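Local coordinates for cytoplasmic protein (Cryptococcus neoformans var. grubii serotype A, PDB 7LPO) that probably hydrolyses steryl beta-glucosides, acting as a fungal sterylglucosidase of glycoside hydrolase family 5, at residues D85-R90 with S591-D596; Q192-M197 with N584-D589; I524-D529 with G658-A663; Y534-G539 with V578-D583. All blocks are in the same frame, centred on the assembly; numbering follows the deposited sequence.

Interaction 1 (D85-R90 with S591-D596); sequences DLHLAR and SLWSVD
His87, on a turn of helix 83-93, and Trp593, in an extended part of a loop, mark the closest backbone approach, yet their CA atoms remain 9.8 Å apart; side chains alone bridge the gap. Arg90 reaches across with its CG anti to the backbone N (chi1 -174°) and then bends at chi3, which lays the guanidinium flat on the indole of Trp593, centres 4.0 Å apart and planes 19° from parallel. Arg90 NE sits 3.4 Å from Trp593 NE1, a meeting of two donors that stack without bonding; NE turns to Leu654 O and NE1 to Asp657 O. One helical turn back, His87 directs its edge at the same indole in a T-shaped pair, CE1 lying 3.9 Å from Trp593 CZ3. Tyr573 OH bonds both His87 ND1 and Arg90 NH1, tying the two groups together. The contact thus joins helix 83-93, which in the chain comes between barrel strands 35-43 and 98-104, to the long loop after strand 567-570, beside helix 652-656.

Interaction 2 (Q192-M197 with N584-D589); sequences QDFPAM and NWNGED
Phe194 turns its ring toward Asn586 because its CG stands anti to the backbone N (chi1 -158°), while Met197, whose CB starts out pointing away, doubles back through bends at chi2 and chi3 (-40° and -95°) to bring its methyl to Glu588. Phe194 CE2 meets Asn586 OD1 at 3.8 Å, the two side chains running side by side in the same direction; Asn586 ND2 bonds Gly152 O. Met197 crosses Glu588 at roughly a right angle, Met197 SD 3.6 Å from Glu588 OE2. Water supplies the polar link: two molecules donate to Asn586 O, at 2.8 and 2.9 Å, one donating also to Pro195 O and the other accepting from Met197 N. Asn586 lies in a type I' turn closed by Glu588 N to Trp585 O (3.0 Å). Glu588 OE1 bonds a bound Tris molecule, probably from the crystallisation liquor, which may mark a pocket beside the turn. His180 stacks on Phe194, helix 456-461 packs against Met197, and the turn belongs to the loop following strand 567-570.

Interaction 3 (I524-D529 with G658-A663); sequences IPYDMD and GSRAVA
Tyr526 is wedged against Arg660 and Ala661, and the fit is close at one end of its ring and looser at the other. At the tight end Arg660 CB comes within 3.4 Å of Tyr526 CE1, and the methyl of Ala661 abuts the ring edge, its CB 3.9 Å from the same CE1. Beyond CB the Arg660 chain bends twice, at chi2 (93°) and chi3, and folds back over the ring. The guanidinium therefore hangs off-centre above the Tyr526 face: Arg660 CZ is 4.8 Å from the ring centroid and 30° off its normal, a loose cation-pi contact in which Arg660 NH2 lies 3.7 Å from Tyr526 CB. This looser part is buried too, and the charge meets protein partners there. Asp597 takes NH1, while Asp589 OD1 and Ser591 O both take NH2, so two carboxylates and a carbonyl grip the guanidinium and probably set its position over the ring. On the opposite face lies Ile524 CD1, 3.9 Å above the Tyr526 ring plane and over its centre. Tyr526 follows barrel strand 518-522 and is paired through its backbone with Asp589; Ala661 is the N-cap of helix 662-665, and helix 547-559 backs the contact, receiving Ile524 on Met553.

Interaction 4 (Y534-G539 with V578-D583); sequences YGYVDG and VHEWGD
Tyr534 and His579 form an almost perfectly parallel offset stack, ring centroids 3.7 Å apart and planes only 3° from each other. The overlap is extensive: Tyr534 CG faces His579 CG at 3.4 Å, and His579 NE2 lies 3.5 Å from Tyr534 CD1. Two residues on, Tyr536 adds a more exposed touch: Tyr536 OH rests 3.6 Å from both His579 CB and Glu580 CB, and the 3.3 Å approach of this OH to Glu580 N has too poor an angle for a hydrogen bond, so this is packing against the peptide. In the next shell, Tyr534 OH is bonded to Asp589 OD2 and His579 NE2 to Asp597 OD2, and these bonds probably limit sliding of one ring over the other. The histidine backbone is held too, its N by Asp596 and its O by Lys531, at the end of helix 528-531. Further out, Val578 N bonds Gly582 O at 3.0 Å, closing the small loop that carries His579. Segment 534-539, between helices 528-531 and 547-559, belongs to the connection that follows strand 518-522; segment 578-583 lies in the loop after strand 567-570. These are the last two of the eight parallel strands of a TIM barrel, and both connections leave their C-terminal ends, the side on which family 5 enzymes carry their active site.

The loop after strand 567-570 supplies one partner to interactions 1, 2 and 4, and Asp589, at the end of segment 584-589, links interaction 2 to interactions 3 and 4 through its two carboxylate oxygens. Interactions 1, 2 and 3 are buried, whereas interaction 4 runs out to exposed Tyr536 and Glu580. Both interactions 1 and 3 set an arginine over an aromatic ring, flat and close in the first, off-centre in the second. Interaction 4 is a stack of two aromatic rings, and interaction 2 relies on water and a methionine beside the Tris site. Backbone bonds Ser594 to Gly658 and Leu592 to Arg660 lace 591-596 to 658-663.

Interaction 1 (D85-R90 with S591-D596)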
loop_
_atom_site.group_PDB
_atom_site.type_symbol
_atom_site.label_atom_id
_atom_site.label_comp_id
_atom_site.label_asym_id
_atom_site.label_seq_id
_atom_site.Cartn_x
_atom_site.Cartn_y
_atom_site.Cartn_z
ATOM N N ASP A 85 1.737 -23.648 1.538
ATOM C CA ASP A 85 1.976 -24.016 0.147
ATOM C C ASP A 85 0.704 -23.931 -0.686
ATOM O O ASP A 85 0.776 -23.674 -1.891
ATOM C CB ASP A 85 2.558 -25.427 0.065
ATOM C CG ASP A 85 3.959 -25.510 0.640
ATOM O OD1 ASP A 85 4.897 -25.033 -0.030
ATOM O OD2 ASP A 85 4.120 -26.029 1.771
ATOM N N LEU A 86 -0.457 -24.170 -0.077
ATOM C CA LEU A 86 -1.704 -24.107 -0.831
ATOM C C LEU A 86 -2.016 -22.678 -1.254
ATOM O O LEU A 86 -2.477 -22.445 -2.375
ATOM C CB LEU A 86 -2.841 -24.685 0.005
ATOM C CG LEU A 86 -4.137 -24.977 -0.745
ATOM C CD1 LEU A 86 -3.902 -25.783 -2.014
ATOM C CD2 LEU A 86 -5.125 -25.715 0.172
ATOM N N HIS A 87 -1.752 -21.705 -0.377
ATOM C CA HIS A 87 -1.990 -20.310 -0.730
ATOM C C HIS A 87 -1.066 -19.862 -1.854
ATOM O O HIS A 87 -1.508 -19.227 -2.819
ATOM C CB HIS A 87 -1.805 -19.427 0.494
ATOM C CG HIS A 87 -2.885 -19.583 1.516
ATOM N ND1 HIS A 87 -4.206 -19.301 1.253
ATOM C CD2 HIS A 87 -2.836 -19.989 2.805
ATOM C CE1 HIS A 87 -4.926 -19.525 2.335
ATOM N NE2 HIS A 87 -4.117 -19.934 3.296
ATOM N N LEU A 88 0.226 -20.183 -1.751
ATOM C CA LEU A 88 1.157 -19.792 -2.803
ATOM C C LEU A 88 0.824 -20.503 -4.108
ATOM O O LEU A 88 0.928 -19.913 -5.188
ATOM C CB LEU A 88 2.597 -20.080 -2.376
ATOM C CG LEU A 88 3.093 -19.275 -1.170
ATOM C CD1 LEU A 88 4.427 -19.806 -0.634
ATOM C CD2 LEU A 88 3.245 -17.798 -1.513
ATOM N N ALA A 89 0.417 -21.769 -4.033
ATOM C CA ALA A 89 0.001 -22.478 -5.237
ATOM C C ALA A 89 -1.151 -21.754 -5.912
ATOM O O ALA A 89 -1.160 -21.585 -7.137
ATOM C CB ALA A 89 -0.402 -23.912 -4.894
ATOM N N ARG A 90 -2.134 -21.324 -5.123
ATOM C CA ARG A 90 -3.271 -20.608 -5.681
ATOM C C ARG A 90 -2.810 -19.337 -6.376
ATOM O O ARG A 90 -3.192 -19.063 -7.518
ATOM C CB ARG A 90 -4.271 -20.297 -4.569
ATOM C CG ARG A 90 -5.585 -19.682 -5.044
ATOM C CD ARG A 90 -6.579 -19.543 -3.869
ATOM N NE ARG A 90 -7.004 -20.842 -3.338
ATOM C CZ ARG A 90 -6.705 -21.304 -2.126
ATOM N NH1 ARG A 90 -5.973 -20.584 -1.279
ATOM N NH2 ARG A 90 -7.155 -22.491 -1.755
ATOM N N SER A 591 -9.756 -8.561 0.521
ATOM C CA SER A 591 -9.119 -9.820 0.162
ATOM C C SER A 591 -9.783 -10.451 -1.057
ATOM O O SER A 591 -11.013 -10.496 -1.171
ATOM C CB SER A 591 -9.170 -10.802 1.329
ATOM O OG SER A 591 -8.512 -12.013 0.989
ATOM N N LEU A 592 -8.946 -10.964 -1.962
ATOM C CA LEU A 592 -9.423 -11.710 -3.117
ATOM C C LEU A 592 -10.075 -13.033 -2.736
ATOM O O LEU A 592 -10.800 -13.608 -3.556
ATOM C CB LEU A 592 -8.259 -12.000 -4.064
ATOM C CG LEU A 592 -7.443 -10.813 -4.555
ATOM C CD1 LEU A 592 -6.377 -11.296 -5.513
ATOM C CD2 LEU A 592 -8.350 -9.795 -5.211
ATOM N N TRP A 593 -9.821 -13.529 -1.528
ATOM C CA TRP A 593 -10.114 -14.903 -1.149
ATOM C C TRP A 593 -10.574 -14.919 0.302
ATOM O O TRP A 593 -10.120 -14.116 1.120
ATOM C CB TRP A 593 -8.860 -15.784 -1.377
ATOM C CG TRP A 593 -9.091 -17.244 -1.227
ATOM C CD1 TRP A 593 -9.422 -18.126 -2.210
ATOM C CD2 TRP A 593 -9.004 -18.006 -0.015
ATOM N NE1 TRP A 593 -9.571 -19.391 -1.682
ATOM C CE2 TRP A 593 -9.312 -19.343 -0.337
ATOM C CE3 TRP A 593 -8.700 -17.687 1.311
ATOM C CZ2 TRP A 593 -9.332 -20.358 0.618
ATOM C CZ3 TRP A 593 -8.724 -18.695 2.257
ATOM C CH2 TRP A 593 -9.044 -20.012 1.907
ATOM N N SER A 594 -11.498 -15.824 0.607
ATOM C CA SER A 594 -12.030 -15.954 1.955
ATOM C C SER A 594 -12.542 -17.370 2.154
ATOM O O SER A 594 -13.224 -17.911 1.279
ATOM C CB SER A 594 -13.169 -14.964 2.215
ATOM O OG SER A 594 -13.763 -15.202 3.486
ATOM N N VAL A 595 -12.221 -17.960 3.311
ATOM C CA VAL A 595 -12.755 -19.280 3.634
ATOM C C VAL A 595 -14.276 -19.253 3.657
ATOM O O VAL A 595 -14.923 -20.258 3.350
ATOM C CB VAL A 595 -12.204 -19.787 4.981
ATOM C CG1 VAL A 595 -10.703 -19.970 4.913
ATOM C CG2 VAL A 595 -12.593 -18.829 6.098
ATOM N N ASP A 596 -14.879 -18.122 4.041
ATOM C CA ASP A 596 -16.336 -18.031 4.064
ATOM C C ASP A 596 -16.955 -18.131 2.671
ATOM O O ASP A 596 -18.178 -18.270 2.557
ATOM C CB ASP A 596 -16.774 -16.722 4.726
ATOM C CG ASP A 596 -16.670 -16.763 6.245
ATOM O OD1 ASP A 596 -16.559 -17.870 6.811
ATOM O OD2 ASP A 596 -16.702 -15.687 6.877
#

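Interaction 2 (Q192-M197 with N584-D589)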
loop_
_atom_site.group_PDB
_atom_site.type_symbol
_atom_site.label_atom_id
_atom_site.label_comp_id
_atom_site.label_asym_id
_atom_site.label_seq_id
_atom_site.Cartn_x
_atom_site.Cartn_y
_atom_site.Cartn_z
ATOM N N GLN A 192 -18.538 -2.986 15.503
ATOM C CA GLN A 192 -19.330 -3.224 14.303
ATOM C C GLN A 192 -19.947 -1.944 13.749
ATOM O O GLN A 192 -20.331 -1.919 12.576
ATOM C CB GLN A 192 -20.417 -4.267 14.593
ATOM C CG GLN A 192 -21.475 -3.856 15.629
ATOM C CD GLN A 192 -20.966 -3.878 17.069
ATOM O OE1 GLN A 192 -19.983 -4.548 17.393
ATOM N NE2 GLN A 192 -21.637 -3.132 17.935
ATOM N N ASP A 193 -20.016 -0.875 14.545
ATOM C CA ASP A 193 -20.542 0.408 14.096
ATOM C C ASP A 193 -19.465 1.350 13.568
ATOM O O ASP A 193 -19.780 2.498 13.237
ATOM C CB ASP A 193 -21.278 1.117 15.240
ATOM C CG ASP A 193 -22.689 0.585 15.463
ATOM O OD1 ASP A 193 -23.121 -0.337 14.735
ATOM O OD2 ASP A 193 -23.368 1.097 16.379
ATOM N N PHE A 194 -18.213 0.920 13.514
ATOM C CA PHE A 194 -17.111 1.775 13.070
ATOM C C PHE A 194 -17.394 2.307 11.666
ATOM O O PHE A 194 -17.557 1.505 10.734
ATOM C CB PHE A 194 -15.817 0.961 13.099
ATOM C CG PHE A 194 -14.563 1.783 13.189
ATOM C CD1 PHE A 194 -14.490 2.887 14.010
ATOM C CD2 PHE A 194 -13.446 1.430 12.456
ATOM C CE1 PHE A 194 -13.334 3.636 14.084
ATOM C CE2 PHE A 194 -12.282 2.167 12.535
ATOM C CZ PHE A 194 -12.227 3.274 13.342
ATOM N N PRO A 195 -17.492 3.623 11.470
ATOM C CA PRO A 195 -17.872 4.134 10.144
ATOM C C PRO A 195 -16.870 3.733 9.070
ATOM O O PRO A 195 -15.660 3.677 9.298
ATOM C CB PRO A 195 -17.916 5.658 10.338
ATOM C CG PRO A 195 -18.109 5.859 11.798
ATOM C CD PRO A 195 -17.417 4.696 12.478
ATOM N N ALA A 196 -17.396 3.468 7.881
ATOM C CA ALA A 196 -16.579 3.032 6.756
ATOM C C ALA A 196 -15.434 3.997 6.481
ATOM O O ALA A 196 -15.648 5.194 6.261
ATOM C CB ALA A 196 -17.453 2.901 5.508
ATOM N N MET A 197 -14.218 3.456 6.476
ATOM C CA MET A 197 -13.021 4.162 6.029
ATOM C C MET A 197 -12.699 5.373 6.890
ATOM O O MET A 197 -11.919 6.242 6.477
ATOM C CB MET A 197 -13.162 4.599 4.570
ATOM C CG MET A 197 -13.203 3.456 3.550
ATOM S SD MET A 197 -12.067 2.087 3.884
ATOM C CE MET A 197 -10.676 2.520 2.911
ATOM N N ASN A 584 -10.252 -8.085 9.033
ATOM C CA ASN A 584 -9.950 -7.962 10.458
ATOM C C ASN A 584 -9.167 -6.689 10.751
ATOM O O ASN A 584 -8.311 -6.667 11.640
ATOM C CB ASN A 584 -9.182 -9.178 10.982
ATOM C CG ASN A 584 -9.958 -10.457 10.830
ATOM O OD1 ASN A 584 -11.017 -10.616 11.426
ATOM N ND2 ASN A 584 -9.449 -11.374 10.010
ATOM N N TRP A 585 -9.471 -5.618 10.014
ATOM C CA TRP A 585 -8.747 -4.359 10.163
ATOM C C TRP A 585 -9.662 -3.218 9.719
ATOM O O TRP A 585 -9.828 -2.975 8.516
ATOM C CB TRP A 585 -7.460 -4.394 9.356
ATOM C CG TRP A 585 -6.547 -3.241 9.617
ATOM C CD1 TRP A 585 -5.652 -3.123 10.635
ATOM C CD2 TRP A 585 -6.435 -2.043 8.839
ATOM N NE1 TRP A 585 -4.986 -1.923 10.544
ATOM C CE2 TRP A 585 -5.450 -1.240 9.451
ATOM C CE3 TRP A 585 -7.083 -1.566 7.691
ATOM C CZ2 TRP A 585 -5.092 0.015 8.957
ATOM C CZ3 TRP A 585 -6.723 -0.323 7.192
ATOM C CH2 TRP A 585 -5.733 0.454 7.827
ATOM N N ASN A 586 -10.256 -2.538 10.697
ATOM C CA ASN A 586 -10.913 -1.248 10.510
ATOM C C ASN A 586 -12.096 -1.318 9.552
ATOM O O ASN A 586 -12.491 -0.304 8.965
ATOM C CB ASN A 586 -9.905 -0.196 10.035
ATOM C CG ASN A 586 -8.918 0.194 11.122
ATOM O OD1 ASN A 586 -9.168 -0.033 12.305
ATOM N ND2 ASN A 586 -7.800 0.799 10.726
ATOM N N GLY A 587 -12.695 -2.487 9.406
ATOM C CA GLY A 587 -13.850 -2.629 8.552
ATOM C C GLY A 587 -13.530 -2.822 7.092
ATOM O O GLY A 587 -14.459 -2.917 6.287
ATOM N N GLU A 588 -12.257 -2.885 6.721
ATOM C CA GLU A 588 -11.885 -3.116 5.334
ATOM C C GLU A 588 -12.040 -4.585 4.968
ATOM O O GLU A 588 -11.836 -5.485 5.790
ATOM C CB GLU A 588 -10.446 -2.678 5.083
ATOM C CG GLU A 588 -10.271 -1.181 5.132
ATOM C CD GLU A 588 -8.997 -0.717 4.466
ATOM O OE1 GLU A 588 -8.169 -1.570 4.080
ATOM O OE2 GLU A 588 -8.816 0.510 4.352
ATOM N N ASP A 589 -12.391 -4.826 3.705
ATOM C CA ASP A 589 -12.586 -6.193 3.224
ATOM C C ASP A 589 -12.179 -6.198 1.748
ATOM O O ASP A 589 -13.008 -6.124 0.839
ATOM C CB ASP A 589 -14.026 -6.666 3.420
ATOM C CG ASP A 589 -14.223 -8.129 3.051
ATOM O OD1 ASP A 589 -13.337 -8.718 2.399
ATOM O OD2 ASP A 589 -15.278 -8.688 3.414
HETATM O O HOH W 1 -12.752 2.510 9.040
HETATM O O HOH W 2 -14.280 0.394 6.784
#

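Interaction 3 (I524-D529 with G658-A663)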
loop_
_atom_site.group_PDB
_atom_site.type_symbol
_atom_site.label_atom_id
_atom_site.label_comp_id
_atom_site.label_asym_id
_atom_site.label_seq_id
_atom_site.Cartn_x
_atom_site.Cartn_y
_atom_site.Cartn_z
ATOM N N ILE A 524 -10.281 -3.151 -4.612
ATOM C CA ILE A 524 -11.673 -2.733 -4.424
ATOM C C ILE A 524 -12.248 -3.427 -3.200
ATOM O O ILE A 524 -11.754 -4.477 -2.768
ATOM C CB ILE A 524 -12.556 -3.048 -5.652
ATOM C CG1 ILE A 524 -12.522 -4.546 -5.969
ATOM C CG2 ILE A 524 -12.094 -2.266 -6.882
ATOM C CD1 ILE A 524 -13.734 -5.332 -5.501
ATOM N N PRO A 525 -13.313 -2.861 -2.624
ATOM C CA PRO A 525 -13.964 -3.495 -1.463
ATOM C C PRO A 525 -14.981 -4.557 -1.868
ATOM O O PRO A 525 -15.818 -4.342 -2.748
ATOM C CB PRO A 525 -14.652 -2.323 -0.759
ATOM C CG PRO A 525 -15.002 -1.378 -1.915
ATOM C CD PRO A 525 -13.852 -1.514 -2.907
ATOM N N TYR A 526 -14.923 -5.697 -1.190
ATOM C CA TYR A 526 -15.834 -6.798 -1.461
ATOM C C TYR A 526 -17.085 -6.761 -0.592
ATOM O O TYR A 526 -18.083 -7.405 -0.941
ATOM C CB TYR A 526 -15.108 -8.136 -1.270
ATOM C CG TYR A 526 -14.242 -8.503 -2.452
ATOM C CD1 TYR A 526 -14.772 -9.166 -3.541
ATOM C CD2 TYR A 526 -12.899 -8.162 -2.491
ATOM C CE1 TYR A 526 -13.988 -9.492 -4.637
ATOM C CE2 TYR A 526 -12.107 -8.484 -3.591
ATOM C CZ TYR A 526 -12.668 -9.151 -4.652
ATOM O OH TYR A 526 -11.904 -9.503 -5.723
ATOM N N ASP A 527 -17.062 -6.015 0.512
ATOM C CA ASP A 527 -18.226 -5.895 1.390
ATOM C C ASP A 527 -19.210 -4.837 0.906
ATOM O O ASP A 527 -19.781 -4.095 1.711
ATOM C CB ASP A 527 -17.780 -5.605 2.823
ATOM C CG ASP A 527 -16.883 -4.373 2.939
ATOM O OD1 ASP A 527 -16.155 -4.050 1.975
ATOM O OD2 ASP A 527 -16.885 -3.739 4.019
ATOM N N MET A 528 -19.434 -4.773 -0.404
ATOM C CA MET A 528 -20.345 -3.793 -0.976
ATOM C C MET A 528 -21.789 -4.096 -0.617
ATOM O O MET A 528 -22.158 -5.243 -0.362
ATOM C CB MET A 528 -20.245 -3.787 -2.490
ATOM C CG MET A 528 -18.903 -3.473 -3.028
ATOM S SD MET A 528 -18.993 -3.531 -4.810
ATOM C CE MET A 528 -17.435 -2.733 -5.218
ATOM N N ASP A 529 -22.616 -3.046 -0.626
ATOM C CA ASP A 529 -24.073 -3.196 -0.581
ATOM C C ASP A 529 -24.525 -3.869 0.712
ATOM O O ASP A 529 -25.400 -4.742 0.708
ATOM C CB ASP A 529 -24.572 -3.979 -1.797
ATOM C CG ASP A 529 -24.215 -3.300 -3.112
ATOM O OD1 ASP A 529 -24.488 -2.089 -3.239
ATOM O OD2 ASP A 529 -23.650 -3.967 -4.010
ATOM N N GLY A 658 -13.437 -20.355 -2.758
ATOM C CA GLY A 658 -13.018 -19.303 -1.862
ATOM C C GLY A 658 -12.736 -17.970 -2.528
ATOM O O GLY A 658 -12.645 -16.959 -1.822
ATOM N N SER A 659 -12.596 -17.938 -3.856
ATOM C CA SER A 659 -12.313 -16.704 -4.575
ATOM C C SER A 659 -13.576 -15.865 -4.746
ATOM O O SER A 659 -14.690 -16.386 -4.797
ATOM C CB SER A 659 -11.708 -17.021 -5.945
ATOM O OG SER A 659 -12.722 -17.438 -6.851
ATOM N N ARG A 660 -13.394 -14.548 -4.827
ATOM C CA ARG A 660 -14.484 -13.615 -5.094
ATOM C C ARG A 660 -14.129 -12.771 -6.312
ATOM O O ARG A 660 -13.105 -12.080 -6.313
ATOM C CB ARG A 660 -14.758 -12.723 -3.881
ATOM C CG ARG A 660 -15.087 -13.484 -2.608
ATOM C CD ARG A 660 -13.839 -13.720 -1.774
ATOM N NE ARG A 660 -13.381 -12.519 -1.078
ATOM C CZ ARG A 660 -13.973 -12.002 -0.004
ATOM N NH1 ARG A 660 -15.073 -12.570 0.487
ATOM N NH2 ARG A 660 -13.470 -10.914 0.577
ATOM N N ALA A 661 -14.980 -12.818 -7.337
ATOM C CA ALA A 661 -14.777 -12.066 -8.575
ATOM C C ALA A 661 -13.458 -12.440 -9.245
ATOM O O ALA A 661 -12.761 -11.589 -9.797
ATOM C CB ALA A 661 -14.841 -10.560 -8.323
ATOM N N VAL A 662 -13.119 -13.730 -9.190
ATOM C CA VAL A 662 -11.899 -14.236 -9.810
ATOM C C VAL A 662 -11.837 -13.871 -11.289
ATOM O O VAL A 662 -10.754 -13.637 -11.832
ATOM C CB VAL A 662 -11.810 -15.764 -9.585
ATOM C CG1 VAL A 662 -12.839 -16.500 -10.444
ATOM C CG2 VAL A 662 -10.416 -16.263 -9.852
ATOM N N ALA A 663 -12.983 -13.805 -11.967
ATOM C CA ALA A 663 -12.957 -13.489 -13.392
ATOM C C ALA A 663 -12.305 -12.137 -13.659
ATOM O O ALA A 663 -11.744 -11.921 -14.739
ATOM C CB ALA A 663 -14.371 -13.511 -13.961
#

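Interaction 4 (Y534-G539 with V578-D583)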
loop_
_atom_site.group_PDB
_atom_site.type_symbol
_atom_site.label_atom_id
_atom_site.label_comp_id
_atom_site.label_asym_id
_atom_site.label_seq_id
_atom_site.Cartn_x
_atom_site.Cartn_y
_atom_site.Cartn_z
ATOM N N TYR A 534 -22.663 -11.618 0.739
ATOM C CA TYR A 534 -22.433 -12.571 1.811
ATOM C C TYR A 534 -23.729 -13.153 2.347
ATOM O O TYR A 534 -23.680 -14.027 3.216
ATOM C CB TYR A 534 -21.651 -11.916 2.953
ATOM C CG TYR A 534 -20.332 -11.305 2.530
ATOM C CD1 TYR A 534 -19.711 -11.676 1.341
ATOM C CD2 TYR A 534 -19.710 -10.341 3.320
ATOM C CE1 TYR A 534 -18.513 -11.101 0.959
ATOM C CE2 TYR A 534 -18.527 -9.770 2.945
ATOM C CZ TYR A 534 -17.922 -10.151 1.775
ATOM O OH TYR A 534 -16.720 -9.572 1.415
ATOM N N GLY A 535 -24.877 -12.698 1.846
ATOM C CA GLY A 535 -26.148 -13.180 2.340
ATOM C C GLY A 535 -26.657 -12.457 3.561
ATOM O O GLY A 535 -27.574 -12.954 4.219
ATOM N N TYR A 536 -26.117 -11.278 3.863
ATOM C CA TYR A 536 -26.392 -10.617 5.131
ATOM C C TYR A 536 -27.678 -9.802 5.129
ATOM O O TYR A 536 -28.121 -9.391 6.202
ATOM C CB TYR A 536 -25.228 -9.700 5.499
ATOM C CG TYR A 536 -24.107 -10.369 6.258
ATOM C CD1 TYR A 536 -23.693 -11.657 5.942
ATOM C CD2 TYR A 536 -23.460 -9.709 7.290
ATOM C CE1 TYR A 536 -22.652 -12.269 6.643
ATOM C CE2 TYR A 536 -22.430 -10.310 7.996
ATOM C CZ TYR A 536 -22.029 -11.584 7.671
ATOM O OH TYR A 536 -21.005 -12.169 8.382
ATOM N N VAL A 537 -28.293 -9.549 3.975
ATOM C CA VAL A 537 -29.488 -8.716 3.909
ATOM C C VAL A 537 -30.498 -9.325 2.941
ATOM O O VAL A 537 -30.231 -10.323 2.272
ATOM C CB VAL A 537 -29.157 -7.272 3.488
ATOM C CG1 VAL A 537 -28.122 -6.671 4.418
ATOM C CG2 VAL A 537 -28.664 -7.237 2.040
ATOM N N ASP A 538 -31.683 -8.704 2.895
ATOM C CA ASP A 538 -32.731 -9.045 1.927
ATOM C C ASP A 538 -33.106 -10.521 2.004
ATOM O O ASP A 538 -33.397 -11.163 0.989
ATOM C CB ASP A 538 -32.305 -8.663 0.507
ATOM C CG ASP A 538 -32.022 -7.171 0.365
ATOM O OD1 ASP A 538 -32.621 -6.388 1.126
ATOM O OD2 ASP A 538 -31.200 -6.779 -0.494
ATOM N N GLY A 539 -33.105 -11.060 3.222
ATOM C CA GLY A 539 -33.438 -12.456 3.433
ATOM C C GLY A 539 -32.438 -13.446 2.884
ATOM O O GLY A 539 -32.775 -14.626 2.712
ATOM N N VAL A 578 -12.796 -12.978 6.851
ATOM C CA VAL A 578 -14.118 -13.539 7.102
ATOM C C VAL A 578 -15.165 -12.495 6.738
ATOM O O VAL A 578 -14.898 -11.292 6.724
ATOM C CB VAL A 578 -14.315 -13.981 8.570
ATOM C CG1 VAL A 578 -13.598 -15.301 8.835
ATOM C CG2 VAL A 578 -13.818 -12.904 9.505
ATOM N N HIS A 579 -16.380 -12.969 6.460
ATOM C CA HIS A 579 -17.455 -12.051 6.079
ATOM C C HIS A 579 -17.802 -11.087 7.208
ATOM O O HIS A 579 -18.101 -9.914 6.968
ATOM C CB HIS A 579 -18.709 -12.826 5.676
ATOM C CG HIS A 579 -18.573 -13.566 4.389
ATOM N ND1 HIS A 579 -19.533 -14.438 3.929
ATOM C CD2 HIS A 579 -17.584 -13.565 3.466
ATOM C CE1 HIS A 579 -19.132 -14.957 2.783
ATOM N NE2 HIS A 579 -17.959 -14.435 2.474
ATOM N N GLU A 580 -17.810 -11.572 8.446
ATOM C CA GLU A 580 -18.266 -10.742 9.556
ATOM C C GLU A 580 -17.325 -9.564 9.794
ATOM O O GLU A 580 -17.774 -8.427 9.969
ATOM C CB GLU A 580 -18.386 -11.593 10.818
ATOM C CG GLU A 580 -18.923 -10.831 12.012
ATOM C CD GLU A 580 -19.088 -11.707 13.235
ATOM O OE1 GLU A 580 -18.715 -12.900 13.181
ATOM O OE2 GLU A 580 -19.592 -11.193 14.251
ATOM N N TRP A 581 -16.016 -9.811 9.811
ATOM C CA TRP A 581 -15.048 -8.767 10.134
ATOM C C TRP A 581 -14.136 -8.402 8.969
ATOM O O TRP A 581 -13.203 -7.609 9.149
ATOM C CB TRP A 581 -14.208 -9.190 11.341
ATOM C CG TRP A 581 -15.026 -9.411 12.548
ATOM C CD1 TRP A 581 -15.365 -10.609 13.096
ATOM C CD2 TRP A 581 -15.634 -8.408 13.365
ATOM N NE1 TRP A 581 -16.136 -10.416 14.204
ATOM C CE2 TRP A 581 -16.315 -9.073 14.397
ATOM C CE3 TRP A 581 -15.663 -7.012 13.328
ATOM C CZ2 TRP A 581 -17.019 -8.394 15.384
ATOM C CZ3 TRP A 581 -16.354 -6.342 14.298
ATOM C CH2 TRP A 581 -17.036 -7.032 15.311
ATOM N N GLY A 582 -14.381 -8.951 7.786
ATOM C CA GLY A 582 -13.565 -8.599 6.638
ATOM C C GLY A 582 -12.128 -9.041 6.831
ATOM O O GLY A 582 -11.848 -10.147 7.316
ATOM N N ASP A 583 -11.195 -8.144 6.463
ATOM C CA ASP A 583 -9.771 -8.393 6.623
ATOM C C ASP A 583 -9.318 -8.284 8.098
ATOM O O ASP A 583 -8.111 -8.369 8.319
ATOM C CB ASP A 583 -8.944 -7.417 5.774
ATOM C CG ASP A 583 -9.172 -7.577 4.269
ATOM O OD1 ASP A 583 -9.706 -8.618 3.817
ATOM O OD2 ASP A 583 -8.801 -6.639 3.530
#